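Phage tail sheath protein (PDB 3HXL) probably serves as the sheath subunit of a contractile, myovirus-type phage tail, copies of which would assemble around the tail tube. Local coordinates at residues Ile41-Lys49 and Ala107-Ile117; Leu142-Leu153 and Asn156-Leu167. All coordinates share one frame; numbering follows the deposited sequence.

From the N terminus, the chain runs along strand 35-40 into the loop 41-49, passes strands 51-54 and 84-89, and enters the beta-sandwich region through strands 97-100 and 103-107. There contact 1 closes a loop of 57 intervening residues by setting 41-49 against 107-117. Contact 2 follows in series and closes a far shorter loop, only two residues lying between 142-153 and 156-167; it joins strand 140-147 of the four-stranded sheet to strand 159-162 of the three-stranded one. The contacts neither nest nor cross, yet they meet where the ring of Trp-44 packs on Trp-158 and Lys-108 N probably hydrogen-bonds to Trp-158 O.

Contact 1 of 2, residues Ile41-Lys49 and Ala107-Ile117; sequences ILSWGEPGK and AKWGGARGNDI
Trp-44 and Trp-109 meet as a T-shaped pair: the edge of Trp-109 points at the face of Trp-44, with the planes at 84° and the centroids of the five-membered rings 5.0 Å apart. Trp-109 CD1 makes the closest touch between the two side chains, 3.5 Å from Trp-44 NE1, while its CB sits over the six-membered ring of Trp-44 in a CH-pi contact. The indole of Trp-44 swings into the other segment because its CG stands anti to the backbone N (chi1 -169°). Ala-107 CB, small enough to fit beside the ring, lies at its edge, 3.7 Å from Trp-44 CZ3, and the aliphatic CB and CG of Arg-113 and the CD1 of Ile-117 add apolar packing. Trp-109 is in turn clasped by backbone: Glu-46 CA stands almost on the ring normal, 3.6 Å from the six-membered centroid, and Gly-45 CA covers the five-membered ring. Lys-108 CG lies over the opposite face.

Beside the indoles, with no side chain at Gly-111, the backbones come to 4.3 Å between Ser-43 CA and Gly-111 CA, and Gly-111 CA approaches Ser-43 O at 3.2 Å in a CA-H...O contact. Arg-113 N gives the same carbonyl a weak hydrogen bond. The guanidinium of Arg-113 turns away from Trp-44 to form salt bridges with Asp-116 and Asp-138, and Ser-43 OG bonds to Asp-180. Arg-89 hydrogen-bonds to Gly-45 O and Gly-110 O, one carbonyl from each loop.

A T-shaped tryptophan pair, each indole followed in the chain by a glycine, thus joins the loop after strand 35-40 to that between strands 103-107 and 117-123, packing the beta-sandwich domain of the tail sheath family against the mixed sheet that holds strands 35-40 and 84-89.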
loop_
_atom_site.group_PDB
_atom_site.type_symbol
_atom_site.label_atom_id
_atom_site.label_comp_id
_atom_site.label_asym_id
_atom_site.label_seq_id
_atom_site.Cartn_x
_atom_site.Cartn_y
_atom_site.Cartn_z
ATOM N N ILE A 41 -4.350 12.549 2.232
ATOM C CA ILE A 41 -5.246 13.681 2.352
ATOM C C ILE A 41 -5.549 14.020 0.900
ATOM O O ILE A 41 -4.652 14.374 0.141
ATOM C CB ILE A 41 -4.549 14.853 3.036
ATOM C CG1 ILE A 41 -4.257 14.480 4.494
ATOM C CG2 ILE A 41 -5.417 16.106 2.936
ATOM C CD1 ILE A 41 -3.297 15.409 5.190
ATOM N N LEU A 42 -6.817 13.894 0.523
ATOM C CA LEU A 42 -7.242 14.138 -0.851
ATOM C C LEU A 42 -8.245 15.284 -0.972
ATOM O O LEU A 42 -8.657 15.870 0.029
ATOM C CB LEU A 42 -7.850 12.850 -1.416
ATOM C CG LEU A 42 -6.945 11.612 -1.369
ATOM C CD1 LEU A 42 -7.703 10.382 -1.859
ATOM C CD2 LEU A 42 -5.723 11.859 -2.234
ATOM N N SER A 43 -8.628 15.595 -2.207
ATOM C CA SER A 43 -9.585 16.665 -2.468
ATOM C C SER A 43 -10.897 16.103 -3.000
ATOM O O SER A 43 -11.805 16.850 -3.365
ATOM C CB SER A 43 -9.006 17.656 -3.481
ATOM O OG SER A 43 -7.784 18.203 -3.020
ATOM N N TRP A 44 -10.990 14.780 -3.035
ATOM C CA TRP A 44 -12.187 14.112 -3.519
ATOM C C TRP A 44 -12.099 12.629 -3.185
ATOM O O TRP A 44 -11.017 12.118 -2.890
ATOM C CB TRP A 44 -12.298 14.313 -5.037
ATOM C CG TRP A 44 -13.609 13.897 -5.641
ATOM C CD1 TRP A 44 -13.893 12.714 -6.258
ATOM C CD2 TRP A 44 -14.800 14.689 -5.719
ATOM N NE1 TRP A 44 -15.189 12.725 -6.725
ATOM C CE2 TRP A 44 -15.767 13.923 -6.404
ATOM C CE3 TRP A 44 -15.143 15.974 -5.276
ATOM C CZ2 TRP A 44 -17.061 14.401 -6.660
ATOM C CZ3 TRP A 44 -16.430 16.450 -5.531
ATOM C CH2 TRP A 44 -17.371 15.659 -6.217
ATOM N N GLY A 45 -13.240 11.947 -3.221
ATOM C CA GLY A 45 -13.267 10.525 -2.935
ATOM C C GLY A 45 -13.906 10.164 -1.609
ATOM O O GLY A 45 -13.970 10.984 -0.695
ATOM N N GLU A 46 -14.382 8.928 -1.509
ATOM C CA GLU A 46 -15.010 8.442 -0.288
ATOM C C GLU A 46 -14.006 8.448 0.863
ATOM O O GLU A 46 -12.941 7.835 0.777
ATOM C CB GLU A 46 -15.551 7.028 -0.507
ATOM C CG GLU A 46 -16.149 6.389 0.738
ATOM C CD GLU A 46 -16.918 5.126 0.424
ATOM O OE1 GLU A 46 -16.444 4.328 -0.414
ATOM O OE2 GLU A 46 -17.997 4.921 1.017
ATOM N N PRO A 47 -14.334 9.151 1.960
ATOM C CA PRO A 47 -13.454 9.237 3.130
ATOM C C PRO A 47 -13.625 8.109 4.151
ATOM O O PRO A 47 -14.691 7.503 4.248
ATOM C CB PRO A 47 -13.818 10.592 3.717
ATOM C CG PRO A 47 -15.309 10.613 3.519
ATOM C CD PRO A 47 -15.469 10.088 2.089
ATOM N N GLY A 48 -12.556 7.838 4.900
ATOM C CA GLY A 48 -12.573 6.822 5.945
ATOM C C GLY A 48 -13.053 5.438 5.567
ATOM O O GLY A 48 -13.652 4.732 6.379
ATOM N N LYS A 49 -12.780 5.044 4.333
ATOM C CA LYS A 49 -13.190 3.742 3.838
ATOM C C LYS A 49 -12.099 3.272 2.889
ATOM O O LYS A 49 -11.772 3.966 1.931
ATOM C CB LYS A 49 -14.506 3.873 3.075
ATOM C CG LYS A 49 -15.203 2.555 2.858
ATOM C CD LYS A 49 -15.809 2.068 4.163
ATOM C CE LYS A 49 -16.932 3.000 4.600
ATOM N NZ LYS A 49 -17.542 2.583 5.894
ATOM N N ALA A 107 -21.854 18.662 -4.312
ATOM C CA ALA A 107 -20.821 17.700 -4.683
ATOM C C ALA A 107 -21.061 16.365 -3.981
ATOM O O ALA A 107 -21.552 16.325 -2.851
ATOM C CB ALA A 107 -19.449 18.246 -4.311
ATOM N N LYS A 108 -20.709 15.273 -4.655
ATOM C CA LYS A 108 -20.889 13.938 -4.094
ATOM C C LYS A 108 -19.980 13.736 -2.884
ATOM O O LYS A 108 -20.375 13.119 -1.895
ATOM C CB LYS A 108 -20.582 12.874 -5.153
ATOM C CG LYS A 108 -20.868 11.445 -4.710
ATOM C CD LYS A 108 -20.624 10.465 -5.848
ATOM C CE LYS A 108 -20.943 9.031 -5.443
ATOM N NZ LYS A 108 -20.678 8.094 -6.572
ATOM N N TRP A 109 -18.760 14.255 -2.977
ATOM C CA TRP A 109 -17.782 14.140 -1.898
ATOM C C TRP A 109 -17.269 15.525 -1.522
ATOM O O TRP A 109 -17.275 16.444 -2.340
ATOM C CB TRP A 109 -16.586 13.267 -2.328
ATOM C CG TRP A 109 -16.940 11.854 -2.714
ATOM C CD1 TRP A 109 -16.732 11.256 -3.929
ATOM C CD2 TRP A 109 -17.575 10.868 -1.887
ATOM N NE1 TRP A 109 -17.202 9.964 -3.909
ATOM C CE2 TRP A 109 -17.727 9.702 -2.671
ATOM C CE3 TRP A 109 -18.038 10.861 -0.563
ATOM C CZ2 TRP A 109 -18.319 8.537 -2.169
ATOM C CZ3 TRP A 109 -18.626 9.703 -0.066
ATOM C CH2 TRP A 109 -18.764 8.556 -0.869
ATOM N N GLY A 110 -16.836 15.676 -0.274
ATOM C CA GLY A 110 -16.302 16.951 0.158
ATOM C C GLY A 110 -14.902 17.107 -0.410
ATOM O O GLY A 110 -14.254 16.115 -0.745
ATOM N N GLY A 111 -14.439 18.346 -0.526
ATOM C CA GLY A 111 -13.114 18.592 -1.059
ATOM C C GLY A 111 -13.104 19.775 -2.002
ATOM O O GLY A 111 -14.157 20.221 -2.462
ATOM N N ALA A 112 -11.909 20.283 -2.292
ATOM C CA ALA A 112 -11.742 21.422 -3.186
ATOM C C ALA A 112 -12.089 21.051 -4.624
ATOM O O ALA A 112 -12.338 21.922 -5.457
ATOM C CB ALA A 112 -10.305 21.931 -3.111
ATOM N N ARG A 113 -12.100 19.756 -4.917
ATOM C CA ARG A 113 -12.416 19.301 -6.264
ATOM C C ARG A 113 -13.858 19.669 -6.614
ATOM O O ARG A 113 -14.208 19.805 -7.785
ATOM C CB ARG A 113 -12.196 17.791 -6.366
ATOM C CG ARG A 113 -12.484 17.187 -7.729
ATOM C CD ARG A 113 -11.799 17.940 -8.857
ATOM N NE ARG A 113 -11.653 17.088 -10.035
ATOM C CZ ARG A 113 -11.266 17.514 -11.233
ATOM N NH1 ARG A 113 -10.985 18.795 -11.426
ATOM N NH2 ARG A 113 -11.153 16.653 -12.236
ATOM N N GLY A 114 -14.688 19.839 -5.591
ATOM C CA GLY A 114 -16.069 20.211 -5.831
ATOM C C GLY A 114 -16.186 21.592 -6.458
ATOM O O GLY A 114 -17.153 21.875 -7.168
ATOM N N ASN A 115 -15.207 22.459 -6.209
ATOM C CA ASN A 115 -15.250 23.806 -6.773
ATOM C C ASN A 115 -14.940 23.836 -8.273
ATOM O O ASN A 115 -15.045 24.885 -8.910
ATOM C CB ASN A 115 -14.285 24.741 -6.037
ATOM C CG ASN A 115 -14.556 24.810 -4.546
ATOM O OD1 ASN A 115 -15.707 24.930 -4.110
ATOM N ND2 ASN A 115 -13.492 24.748 -3.754
ATOM N N ASP A 116 -14.556 22.696 -8.838
ATOM C CA ASP A 116 -14.262 22.633 -10.270
ATOM C C ASP A 116 -15.501 22.186 -11.033
ATOM O O ASP A 116 -15.447 21.926 -12.235
ATOM C CB ASP A 116 -13.128 21.647 -10.565
ATOM C CG ASP A 116 -11.822 22.034 -9.901
ATOM O OD1 ASP A 116 -11.611 23.237 -9.649
ATOM O OD2 ASP A 116 -11.000 21.129 -9.647
ATOM N N ILE A 117 -16.616 22.080 -10.321
ATOM C CA ILE A 117 -17.869 21.660 -10.930
ATOM C C ILE A 117 -18.728 22.884 -11.216
ATOM O O ILE A 117 -18.783 23.817 -10.413
ATOM C CB ILE A 117 -18.646 20.715 -9.995
ATOM C CG1 ILE A 117 -17.729 19.578 -9.529
ATOM C CG2 ILE A 117 -19.857 20.137 -10.727
ATOM C CD1 ILE A 117 -18.376 18.626 -8.543
#

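Contact 2 of 2, residues Leu142-Leu153 and Asn156-Leu167; sequences LDKQTVSDIAGL and NDWVIFSGTGAL
Between the two sheets of the beta-sandwich domain, edge strand 140-147 and the turn after it lie over strand 159-162 and its flanking loops, meeting through polar side chains near Asp-143 and through apolar side chains, backbone and water round the turn. Leu-153, closing the type I turn from Ile-150, lays CD1 over one face of the Phe-161 ring, 4.1 Å from its centroid. Leu-167 inserts its branched end beneath the turn, and its two methyls serve different neighbours: CD1 touches Val-147 CG2, and CD2 presses on Ile-150 CG1 at 3.5 Å, tighter than usual for two carbons.

At the other end, Asp-143 OD2 takes two amide donors. Gln-145 NE2 lies 2.9 Å from Asp-143 OD2, an almost straight bond (176°) to the syn lone pair, and also binds Ala-154 O. Asn-156 ND2 comes from above the carboxylate plane, 3.2 Å from Asp-143 OD2. With CG between backbone N and carbonyl carbon (chi1 54°), the Asn-156 amide curls back so that OD1 accepts from Trp-158 N, an Asx turn, and from Val-159 N. Beyond it, Leu-142 CD1 packs on the Trp-158 indole, 3.6 Å from Trp-158 CE2.

Asp-149 OD1 accepts from Gly-152 N, three residues on, an Asx motif at the start of the turn. Gly-165 O receives a weak bond from Ile-150 N, and one water links it to Ala-151 N; another joins Ser-148 O to Leu-167 N. Apolar packing and the Asp-143 to Asn-156 bond thus both join the layers; the carboxylate, probably stabilised in its charged form by two neutral amides, helps hold the amide whose OD1 shapes the turn into strand 159-162.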
loop_
_atom_site.group_PDB
_atom_site.type_symbol
_atom_site.label_atom_id
_atom_site.label_comp_id
_atom_site.label_asym_id
_atom_site.label_seq_id
_atom_site.Cartn_x
_atom_site.Cartn_y
_atom_site.Cartn_z
ATOM N N LEU A 142 -19.589 16.342 -18.421
ATOM C CA LEU A 142 -19.478 14.910 -18.168
ATOM C C LEU A 142 -20.837 14.242 -17.968
ATOM O O LEU A 142 -20.919 13.022 -17.863
ATOM C CB LEU A 142 -18.582 14.658 -16.953
ATOM C CG LEU A 142 -17.181 15.274 -17.019
ATOM C CD1 LEU A 142 -16.409 14.927 -15.755
ATOM C CD2 LEU A 142 -16.444 14.760 -18.249
ATOM N N ASP A 143 -21.898 15.044 -17.908
ATOM C CA ASP A 143 -23.250 14.511 -17.758
ATOM C C ASP A 143 -24.265 15.516 -18.290
ATOM O O ASP A 143 -24.074 16.727 -18.177
ATOM C CB ASP A 143 -23.571 14.190 -16.288
ATOM C CG ASP A 143 -24.915 13.482 -16.122
ATOM O OD1 ASP A 143 -25.122 12.423 -16.759
ATOM O OD2 ASP A 143 -25.770 13.974 -15.351
ATOM N N LYS A 144 -25.332 14.998 -18.886
ATOM C CA LYS A 144 -26.392 15.834 -19.431
ATOM C C LYS A 144 -27.715 15.096 -19.296
ATOM O O LYS A 144 -27.864 13.966 -19.765
ATOM C CB LYS A 144 -26.119 16.173 -20.901
ATOM C CG LYS A 144 -27.113 17.174 -21.502
ATOM C CD LYS A 144 -26.608 17.779 -22.816
ATOM C CE LYS A 144 -26.561 16.757 -23.944
ATOM N NZ LYS A 144 -27.920 16.323 -24.372
ATOM N N GLN A 145 -28.668 15.737 -18.631
ATOM C CA GLN A 145 -29.984 15.153 -18.425
ATOM C C GLN A 145 -31.073 16.117 -18.888
ATOM O O GLN A 145 -31.075 17.292 -18.517
ATOM C CB GLN A 145 -30.183 14.825 -16.942
ATOM C CG GLN A 145 -29.254 13.743 -16.410
ATOM C CD GLN A 145 -29.469 13.472 -14.934
ATOM O OE1 GLN A 145 -30.604 13.294 -14.482
ATOM N NE2 GLN A 145 -28.377 13.423 -14.173
ATOM N N THR A 146 -31.990 15.613 -19.707
ATOM C CA THR A 146 -33.094 16.423 -20.205
ATOM C C THR A 146 -34.314 16.064 -19.375
ATOM O O THR A 146 -34.793 14.933 -19.420
ATOM C CB THR A 146 -33.382 16.135 -21.690
ATOM O OG1 THR A 146 -32.213 16.427 -22.464
ATOM C CG2 THR A 146 -34.534 17.003 -22.187
ATOM N N VAL A 147 -34.807 17.025 -18.607
ATOM C CA VAL A 147 -35.953 16.774 -17.750
ATOM C C VAL A 147 -36.986 17.885 -17.824
ATOM O O VAL A 147 -36.751 18.930 -18.432
ATOM C CB VAL A 147 -35.506 16.618 -16.288
ATOM C CG1 VAL A 147 -34.582 15.417 -16.154
ATOM C CG2 VAL A 147 -34.788 17.879 -15.834
ATOM N N SER A 148 -38.131 17.647 -17.196
ATOM C CA SER A 148 -39.214 18.620 -17.166
ATOM C C SER A 148 -39.080 19.487 -15.921
ATOM O O SER A 148 -39.350 20.688 -15.954
ATOM C CB SER A 148 -40.566 17.902 -17.138
ATOM O OG SER A 148 -40.759 17.116 -18.299
ATOM N N ASP A 149 -38.657 18.867 -14.824
ATOM C CA ASP A 149 -38.500 19.559 -13.553
ATOM C C ASP A 149 -37.379 18.942 -12.716
ATOM O O ASP A 149 -36.670 18.042 -13.172
ATOM C CB ASP A 149 -39.812 19.500 -12.771
ATOM C CG ASP A 149 -40.404 18.104 -12.734
ATOM O OD1 ASP A 149 -39.661 17.147 -12.430
ATOM O OD2 ASP A 149 -41.616 17.959 -13.010
ATOM N N ILE A 150 -37.229 19.431 -11.488
ATOM C CA ILE A 150 -36.198 18.937 -10.582
ATOM C C ILE A 150 -36.393 17.462 -10.239
ATOM O O ILE A 150 -35.427 16.706 -10.124
ATOM C CB ILE A 150 -36.186 19.739 -9.268
ATOM C CG1 ILE A 150 -35.840 21.199 -9.555
ATOM C CG2 ILE A 150 -35.181 19.130 -8.297
ATOM C CD1 ILE A 150 -35.958 22.103 -8.349
ATOM N N ALA A 151 -37.648 17.059 -10.077
ATOM C CA ALA A 151 -37.969 15.680 -9.739
ATOM C C ALA A 151 -37.389 14.690 -10.744
ATOM O O ALA A 151 -36.926 13.610 -10.372
ATOM C CB ALA A 151 -39.482 15.508 -9.648
ATOM N N GLY A 152 -37.414 15.063 -12.018
ATOM C CA GLY A 152 -36.902 14.186 -13.057
ATOM C C GLY A 152 -35.399 13.989 -13.037
ATOM O O GLY A 152 -34.874 13.119 -13.736
ATOM N N LEU A 153 -34.700 14.789 -12.238
ATOM C CA LEU A 153 -33.249 14.685 -12.152
ATOM C C LEU A 153 -32.777 13.477 -11.357
ATOM O O LEU A 153 -33.419 13.059 -10.396
ATOM C CB LEU A 153 -32.664 15.958 -11.540
ATOM C CG LEU A 153 -32.671 17.195 -12.434
ATOM C CD1 LEU A 153 -32.228 18.406 -11.633
ATOM C CD2 LEU A 153 -31.734 16.971 -13.623
ATOM N N ASN A 156 -25.631 11.942 -10.305
ATOM C CA ASN A 156 -24.615 11.403 -11.206
ATOM C C ASN A 156 -23.352 11.117 -10.401
ATOM O O ASN A 156 -23.379 11.166 -9.173
ATOM C CB ASN A 156 -24.329 12.371 -12.364
ATOM C CG ASN A 156 -23.960 13.766 -11.898
ATOM O OD1 ASN A 156 -23.045 13.951 -11.097
ATOM N ND2 ASN A 156 -24.667 14.761 -12.420
ATOM N N ASP A 157 -22.246 10.816 -11.074
ATOM C CA ASP A 157 -21.016 10.504 -10.353
ATOM C C ASP A 157 -20.345 11.729 -9.737
ATOM O O ASP A 157 -19.349 11.603 -9.022
ATOM C CB ASP A 157 -20.016 9.786 -11.266
ATOM C CG ASP A 157 -20.588 8.531 -11.896
ATOM O OD1 ASP A 157 -21.346 7.803 -11.219
ATOM O OD2 ASP A 157 -20.263 8.264 -13.073
ATOM N N TRP A 158 -20.891 12.913 -9.992
ATOM C CA TRP A 158 -20.289 14.132 -9.461
ATOM C C TRP A 158 -21.110 14.926 -8.458
ATOM O O TRP A 158 -20.554 15.501 -7.521
ATOM C CB TRP A 158 -19.904 15.058 -10.606
ATOM C CG TRP A 158 -18.829 14.506 -11.457
ATOM C CD1 TRP A 158 -18.974 13.762 -12.592
ATOM C CD2 TRP A 158 -17.424 14.651 -11.242
ATOM N NE1 TRP A 158 -17.737 13.438 -13.106
ATOM C CE2 TRP A 158 -16.769 13.974 -12.297
ATOM C CE3 TRP A 158 -16.655 15.295 -10.266
ATOM C CZ2 TRP A 158 -15.375 13.916 -12.397
ATOM C CZ3 TRP A 158 -15.269 15.239 -10.365
ATOM C CH2 TRP A 158 -14.645 14.555 -11.427
ATOM N N VAL A 159 -22.424 14.978 -8.657
ATOM C CA VAL A 159 -23.276 15.739 -7.752
ATOM C C VAL A 159 -24.608 15.086 -7.417
ATOM O O VAL A 159 -25.046 14.134 -8.071
ATOM C CB VAL A 159 -23.591 17.140 -8.322
ATOM C CG1 VAL A 159 -22.304 17.902 -8.580
ATOM C CG2 VAL A 159 -24.406 17.013 -9.601
ATOM N N ILE A 160 -25.240 15.628 -6.381
ATOM C CA ILE A 160 -26.540 15.176 -5.910
ATOM C C ILE A 160 -27.475 16.370 -6.075
ATOM O O ILE A 160 -27.138 17.485 -5.676
ATOM C CB ILE A 160 -26.504 14.784 -4.410
ATOM C CG1 ILE A 160 -25.527 13.624 -4.185
ATOM C CG2 ILE A 160 -27.901 14.412 -3.939
ATOM C CD1 ILE A 160 -25.923 12.335 -4.876
ATOM N N PHE A 161 -28.638 16.138 -6.672
ATOM C CA PHE A 161 -29.608 17.207 -6.881
ATOM C C PHE A 161 -30.627 17.215 -5.751
ATOM O O PHE A 161 -31.100 16.162 -5.325
ATOM C CB PHE A 161 -30.324 17.011 -8.217
ATOM C CG PHE A 161 -29.410 17.054 -9.404
ATOM C CD1 PHE A 161 -28.893 18.262 -9.855
ATOM C CD2 PHE A 161 -29.052 15.883 -10.062
ATOM C CE1 PHE A 161 -28.034 18.303 -10.950
ATOM C CE2 PHE A 161 -28.192 15.911 -11.159
ATOM C CZ PHE A 161 -27.682 17.121 -11.604
ATOM N N SER A 162 -30.957 18.404 -5.261
ATOM C CA SER A 162 -31.926 18.533 -4.178
ATOM C C SER A 162 -32.857 19.715 -4.423
ATOM O O SER A 162 -32.533 20.631 -5.182
ATOM C CB SER A 162 -31.207 18.710 -2.835
ATOM O OG SER A 162 -30.385 19.864 -2.841
ATOM N N GLY A 163 -34.012 19.690 -3.768
ATOM C CA GLY A 163 -34.978 20.759 -3.931
ATOM C C GLY A 163 -36.272 20.235 -4.512
ATOM O O GLY A 163 -36.427 19.033 -4.729
ATOM N N THR A 164 -37.210 21.136 -4.772
ATOM C CA THR A 164 -38.497 20.734 -5.324
ATOM C C THR A 164 -39.098 21.840 -6.183
ATOM O O THR A 164 -38.788 23.017 -6.001
ATOM C CB THR A 164 -39.485 20.373 -4.195
ATOM O OG1 THR A 164 -40.799 20.188 -4.740
ATOM C CG2 THR A 164 -39.516 21.471 -3.147
ATOM N N GLY A 165 -39.950 21.456 -7.127
ATOM C CA GLY A 165 -40.578 22.440 -7.986
ATOM C C GLY A 165 -39.971 22.560 -9.370
ATOM O O GLY A 165 -39.384 21.613 -9.894
ATOM N N ALA A 166 -40.101 23.743 -9.957
ATOM C CA ALA A 166 -39.602 23.995 -11.300
ATOM C C ALA A 166 -38.154 24.448 -11.364
ATOM O O ALA A 166 -37.616 25.038 -10.425
ATOM C CB ALA A 166 -40.487 25.019 -11.990
ATOM N N LEU A 167 -37.538 24.175 -12.506
ATOM C CA LEU A 167 -36.158 24.548 -12.749
ATOM C C LEU A 167 -36.075 25.959 -13.313
ATOM O O LEU A 167 -37.046 26.483 -13.867
ATOM C CB LEU A 167 -35.521 23.570 -13.736
ATOM C CG LEU A 167 -35.257 22.144 -13.235
ATOM C CD1 LEU A 167 -35.118 21.201 -14.424
ATOM C CD2 LEU A 167 -33.998 22.123 -12.373
HETATM O O HOH W 1 -39.602 22.981 -14.330
HETATM O O HOH W 2 -39.818 18.830 -9.698
#